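PDB 2RFB: cytochrome P450 from Picrophilus torridus, which probably acts as a haem-thiolate monooxygenase, using its haem iron to insert one atom of molecular oxygen into a substrate. Local coordinates for residues Val222-Arg227 with Ile279-Met284; Tyr16-Val21 with Thr269-Pro274. All blocks are in the same frame, centred on the assembly; numbering follows the deposited sequence.

Contact 1 of 2, residues Val222-Arg227 with Ile279-Met284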
# COMPACT_ATOMS: atom_id res chain seq x y z
N VAL A 222 -4.00 10.16 -10.27
CA VAL A 222 -3.55 9.20 -9.27
C VAL A 222 -4.41 7.96 -9.42
O VAL A 222 -3.87 6.83 -9.44
CB VAL A 222 -3.65 9.80 -7.81
CG1 VAL A 222 -3.54 8.72 -6.75
CG2 VAL A 222 -2.59 10.94 -7.61
N GLU A 223 -5.74 8.16 -9.60
CA GLU A 223 -6.63 7.02 -9.78
C GLU A 223 -6.23 6.23 -11.02
O GLU A 223 -6.19 5.00 -10.96
CB GLU A 223 -8.14 7.38 -9.88
CG GLU A 223 -8.89 7.74 -8.56
CD GLU A 223 -8.52 6.89 -7.31
OE1 GLU A 223 -8.03 7.47 -6.29
OE2 GLU A 223 -8.71 5.65 -7.34
N GLU A 224 -5.92 6.90 -12.13
CA GLU A 224 -5.64 6.13 -13.34
C GLU A 224 -4.27 5.45 -13.24
O GLU A 224 -4.06 4.37 -13.84
CB GLU A 224 -5.83 6.96 -14.62
CG GLU A 224 -5.53 6.22 -15.92
CD GLU A 224 -6.58 5.22 -16.36
OE1 GLU A 224 -7.38 4.72 -15.53
OE2 GLU A 224 -6.63 4.91 -17.57
N THR A 225 -3.34 6.02 -12.47
CA THR A 225 -2.08 5.29 -12.29
C THR A 225 -2.32 3.98 -11.53
O THR A 225 -1.71 2.94 -11.83
CB THR A 225 -0.97 6.15 -11.60
OG1 THR A 225 -0.79 7.40 -12.32
CG2 THR A 225 0.36 5.38 -11.56
N LEU A 226 -3.18 4.05 -10.51
CA LEU A 226 -3.48 2.91 -9.61
C LEU A 226 -4.02 1.79 -10.44
O LEU A 226 -3.64 0.61 -10.32
CB LEU A 226 -4.52 3.31 -8.51
CG LEU A 226 -3.81 4.10 -7.39
CD1 LEU A 226 -4.74 4.98 -6.61
CD2 LEU A 226 -2.97 3.24 -6.44
N ARG A 227 -4.89 2.18 -11.34
CA ARG A 227 -5.45 1.23 -12.27
C ARG A 227 -4.40 0.67 -13.24
O ARG A 227 -4.38 -0.55 -13.55
CB ARG A 227 -6.50 1.96 -13.08
CG ARG A 227 -7.37 1.01 -13.84
CD ARG A 227 -8.00 1.77 -15.06
NE ARG A 227 -7.73 0.84 -16.09
CZ ARG A 227 -6.95 0.99 -17.14
NH1 ARG A 227 -6.43 2.14 -17.48
NH2 ARG A 227 -6.80 -0.09 -17.89
N ILE A 279 -7.48 9.60 -17.88
CA ILE A 279 -8.00 10.20 -16.66
C ILE A 279 -9.51 10.29 -16.83
O ILE A 279 -9.97 10.60 -17.92
CB ILE A 279 -7.50 11.67 -16.48
CG1 ILE A 279 -6.02 11.75 -16.23
CG2 ILE A 279 -8.21 12.38 -15.34
CD1 ILE A 279 -5.45 13.12 -16.63
N GLY A 280 -10.25 10.05 -15.75
CA GLY A 280 -11.70 10.27 -15.68
C GLY A 280 -12.53 9.07 -16.06
O GLY A 280 -13.68 9.23 -16.48
N ARG A 281 -11.98 7.86 -15.93
CA ARG A 281 -12.76 6.63 -16.11
C ARG A 281 -13.80 6.42 -15.00
O ARG A 281 -13.61 6.87 -13.86
CB ARG A 281 -11.84 5.41 -16.14
CG ARG A 281 -11.07 5.29 -17.42
CD ARG A 281 -10.05 4.25 -17.20
NE ARG A 281 -9.07 4.10 -18.28
CZ ARG A 281 -9.32 3.50 -19.44
NH1 ARG A 281 -10.54 3.04 -19.70
NH2 ARG A 281 -8.35 3.38 -20.34
N ARG A 282 -14.86 5.69 -15.35
CA ARG A 282 -16.09 5.60 -14.54
C ARG A 282 -16.05 4.44 -13.55
O ARG A 282 -16.60 4.54 -12.43
CB ARG A 282 -17.28 5.38 -15.45
CG ARG A 282 -17.32 6.34 -16.64
CD ARG A 282 -18.77 6.53 -17.14
NE ARG A 282 -19.68 7.13 -16.15
CZ ARG A 282 -20.97 7.38 -16.38
NH1 ARG A 282 -21.51 7.10 -17.56
NH2 ARG A 282 -21.73 7.93 -15.43
N GLU A 283 -15.43 3.34 -13.98
CA GLU A 283 -15.47 2.14 -13.18
C GLU A 283 -14.36 2.22 -12.14
O GLU A 283 -13.38 2.89 -12.38
CB GLU A 283 -15.39 0.87 -14.06
CG GLU A 283 -16.63 0.62 -14.96
CD GLU A 283 -17.82 -0.04 -14.22
OE1 GLU A 283 -17.55 -0.97 -13.40
OE2 GLU A 283 -19.00 0.36 -14.46
N MET A 284 -14.56 1.59 -10.99
CA MET A 284 -13.59 1.56 -9.93
C MET A 284 -12.51 0.51 -10.29
O MET A 284 -12.82 -0.55 -10.81
CB MET A 284 -14.30 1.16 -8.63
CG MET A 284 -13.37 0.99 -7.39
SD MET A 284 -14.12 -0.12 -6.11
CE MET A 284 -15.83 0.17 -6.50
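The carboxylate of Glu224 meets the guanidinium group of Arg281 and, one helical turn on, that of Arg227. Sequence spacing and geometry identify the Glu-Arg-Arg triad of cytochromes P450: the first two residues come from the ExxR motif on helix 218-228, and Arg281 from the loop between helices 261-264 and 298-315.

The hydrogen bonds centre on one oxygen, and the two from arginines are also salt bridges. Arg281 NE donates to Glu224 OE2 over 2.7 Å, nearly straight at an N-H...O angle of 168°. NE approaches on the syn side, tilted from the carboxylate plane, while OE2 lies almost in the guanidinium plane; at 27° apart the two flat groups are nearly coplanar. Arg227 NH1 reaches the same OE2 at 2.8 Å, but this hydrogen bond is bent and weak. The backbone N of Lys278 is a third donor, so OE2 is gripped from three sources. With CG of Glu224 anti to its backbone N (chi1 179°) and a bend at chi2, the carboxylate reaches across to the loop.

The non-bonded contacts are those of the two arginines. Each CZ lies over a face of the other guanidinium, the planes steeply inclined, and Arg227 NH1 is 3.4 Å from Arg281 NE, two donors brought together by the shared carboxylate. Loop carbonyls hold their far ends: Arg227 NH2 donates to Pro274 O, while Arg281 NH1 donates to Asp272 O and also meets a sulfate ion.

The contact thus fastens the loop before helix 298-315 to one flank of helix 218-228, while Val222, Thr225 and Leu226 of the same helix pack against helix 175-206.

Contact 2 of 2, residues Tyr16-Val21 with Thr269-Pro274. With SO4 (sulfate ion), chain E.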
# COMPACT_ATOMS: atom_id res chain seq x y z
N TYR A 16 -8.16 -13.89 -12.64
CA TYR A 16 -7.67 -12.77 -13.45
C TYR A 16 -8.72 -11.75 -13.87
O TYR A 16 -8.39 -10.59 -13.98
CB TYR A 16 -7.10 -13.32 -14.76
CG TYR A 16 -5.93 -14.22 -14.59
CD1 TYR A 16 -6.07 -15.59 -14.76
CD2 TYR A 16 -4.66 -13.70 -14.27
CE1 TYR A 16 -4.99 -16.42 -14.62
CE2 TYR A 16 -3.56 -14.53 -14.13
CZ TYR A 16 -3.74 -15.89 -14.29
OH TYR A 16 -2.68 -16.77 -14.17
N LYS A 17 -9.93 -12.21 -14.17
CA LYS A 17 -10.99 -11.37 -14.66
C LYS A 17 -11.48 -10.50 -13.56
O LYS A 17 -11.55 -10.94 -12.42
CB LYS A 17 -12.18 -12.21 -15.11
CG LYS A 17 -12.01 -12.98 -16.39
CD LYS A 17 -13.35 -13.58 -16.77
CE LYS A 17 -13.61 -14.99 -16.20
NZ LYS A 17 -14.81 -15.63 -16.91
N TYR A 18 -11.81 -9.26 -13.91
CA TYR A 18 -12.28 -8.28 -12.93
C TYR A 18 -13.49 -8.78 -12.15
O TYR A 18 -13.47 -8.73 -10.94
CB TYR A 18 -12.57 -6.95 -13.62
CG TYR A 18 -13.02 -5.80 -12.74
CD1 TYR A 18 -12.21 -4.69 -12.55
CD2 TYR A 18 -14.30 -5.79 -12.15
CE1 TYR A 18 -12.63 -3.62 -11.75
CE2 TYR A 18 -14.74 -4.73 -11.36
CZ TYR A 18 -13.91 -3.63 -11.17
OH TYR A 18 -14.34 -2.57 -10.37
N SER A 19 -14.53 -9.28 -12.80
CA SER A 19 -15.65 -9.76 -12.01
C SER A 19 -15.30 -10.90 -11.10
O SER A 19 -15.93 -11.04 -10.05
CB SER A 19 -16.87 -10.12 -12.84
OG SER A 19 -16.42 -10.79 -13.99
N ASP A 20 -14.32 -11.73 -11.47
CA ASP A 20 -13.95 -12.86 -10.61
C ASP A 20 -13.09 -12.39 -9.45
O ASP A 20 -13.28 -12.84 -8.32
CB ASP A 20 -13.24 -13.93 -11.42
CG ASP A 20 -14.14 -14.61 -12.38
OD1 ASP A 20 -15.37 -14.68 -12.14
OD2 ASP A 20 -13.61 -15.12 -13.39
N VAL A 21 -12.15 -11.49 -9.71
CA VAL A 21 -11.34 -10.92 -8.63
C VAL A 21 -12.27 -10.32 -7.59
O VAL A 21 -12.21 -10.65 -6.41
CB VAL A 21 -10.26 -9.91 -9.13
CG1 VAL A 21 -9.56 -9.21 -7.96
CG2 VAL A 21 -9.18 -10.63 -10.01
N THR A 269 -13.69 -5.78 -20.47
CA THR A 269 -15.09 -5.84 -20.11
C THR A 269 -15.51 -4.73 -19.16
O THR A 269 -16.65 -4.36 -19.12
CB THR A 269 -15.37 -7.22 -19.49
OG1 THR A 269 -15.34 -8.20 -20.54
CG2 THR A 269 -16.72 -7.27 -18.78
N PHE A 270 -14.58 -4.19 -18.38
CA PHE A 270 -14.93 -3.12 -17.46
C PHE A 270 -14.30 -1.81 -17.83
O PHE A 270 -14.78 -0.75 -17.41
CB PHE A 270 -14.53 -3.50 -16.02
CG PHE A 270 -15.57 -4.27 -15.32
CD1 PHE A 270 -15.72 -5.64 -15.59
CD2 PHE A 270 -16.44 -3.64 -14.44
CE1 PHE A 270 -16.73 -6.38 -14.97
CE2 PHE A 270 -17.43 -4.35 -13.82
CZ PHE A 270 -17.60 -5.74 -14.08
N PHE A 271 -13.23 -1.84 -18.60
CA PHE A 271 -12.62 -0.59 -18.97
C PHE A 271 -12.52 -0.52 -20.47
O PHE A 271 -11.94 -1.41 -21.10
CB PHE A 271 -11.25 -0.48 -18.32
CG PHE A 271 -11.27 -0.58 -16.83
CD1 PHE A 271 -10.92 -1.76 -16.20
CD2 PHE A 271 -11.66 0.51 -16.05
CE1 PHE A 271 -10.94 -1.88 -14.82
CE2 PHE A 271 -11.68 0.41 -14.62
CZ PHE A 271 -11.31 -0.80 -14.01
N ASP A 272 -13.07 0.53 -21.06
CA ASP A 272 -12.91 0.73 -22.51
C ASP A 272 -11.45 1.10 -22.74
O ASP A 272 -10.90 1.96 -22.05
CB ASP A 272 -13.81 1.86 -23.00
CG ASP A 272 -14.29 1.66 -24.43
OD1 ASP A 272 -13.90 2.46 -25.31
OD2 ASP A 272 -15.09 0.70 -24.69
N GLU A 273 -10.80 0.40 -23.66
CA GLU A 273 -9.42 0.65 -24.02
C GLU A 273 -8.50 0.55 -22.82
O GLU A 273 -7.81 1.51 -22.45
CB GLU A 273 -9.29 2.00 -24.75
CG GLU A 273 -9.99 1.99 -26.13
CD GLU A 273 -9.75 3.25 -26.94
OE1 GLU A 273 -10.39 4.29 -26.65
OE2 GLU A 273 -8.92 3.21 -27.89
N PRO A 274 -8.47 -0.64 -22.21
CA PRO A 274 -7.70 -0.92 -20.96
C PRO A 274 -6.22 -0.57 -21.04
O PRO A 274 -5.66 -0.07 -20.07
CB PRO A 274 -7.91 -2.41 -20.76
CG PRO A 274 -8.29 -2.94 -22.15
CD PRO A 274 -9.15 -1.85 -22.70
S SO4 E . -14.13 3.52 -19.40
O1 SO4 E . -14.68 2.33 -20.04
O2 SO4 E . -13.09 4.04 -20.30
O3 SO4 E . -15.08 4.62 -19.18
O4 SO4 E . -13.67 3.02 -18.09
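Tyr18 and Phe270 lay their rings face to face, and Phe271 joins them in an aromatic cluster that holds the start of helix 18-26 to the loop between helices 261-264 and 298-315 of the P450 fold. The evidence for stacking is direct: the Tyr18 and Phe270 ring centroids are 4.2 Å apart and the planes 19° from parallel. Tyr18 CD2 sits over the centre of the Phe270 ring, whereas Phe270 CG lies toward the rim of the tyrosine ring, so the overlap is displaced. A chi1 of -178° swings the tyrosine ring away from its own backbone N, beside the carbonyl carbon, and into this position. At the margin, Ser19 N lies 4.2 Å from Phe270 CE1. Were Phe270 replaced by an alanine, one face of the Tyr18 ring would probably lose its stacking partner and a gap would open over it.

Phe271 comes next and approaches Tyr18 obliquely, its CE1 touching Tyr18 CD1 at 3.8 Å. The same phenylalanine ring makes a cation-pi contact with Arg227, so it links the cluster to the charged network beside helix 218-228.

At Asp272 the contacts become polar. A sulfate ion, probably from the crystallisation liquor, lies beside the backbone here: Asp272 N donates to its O1 over 2.6 Å with an N-H...O angle of 164°.

From the N terminus the chain passes 16-21, then 222-227, then 269-274 and finally 279-284, so the segments alternate and the two contacts cross. Contact 2 closes the longer loop, with 247 residues between its segments; contact 1 closes one of 51 residues. Their second segments lie on one loop between helices 261-264 and 298-315, which is therefore tied both to the N-terminal helix 18-26 and to helix 218-228. The contact centres are about 13 Å apart, and the contacts touch directly: Met284 O and Tyr18 OH, 2.6 Å apart, probably form a hydrogen bond, and Glu283 packs on Phe270.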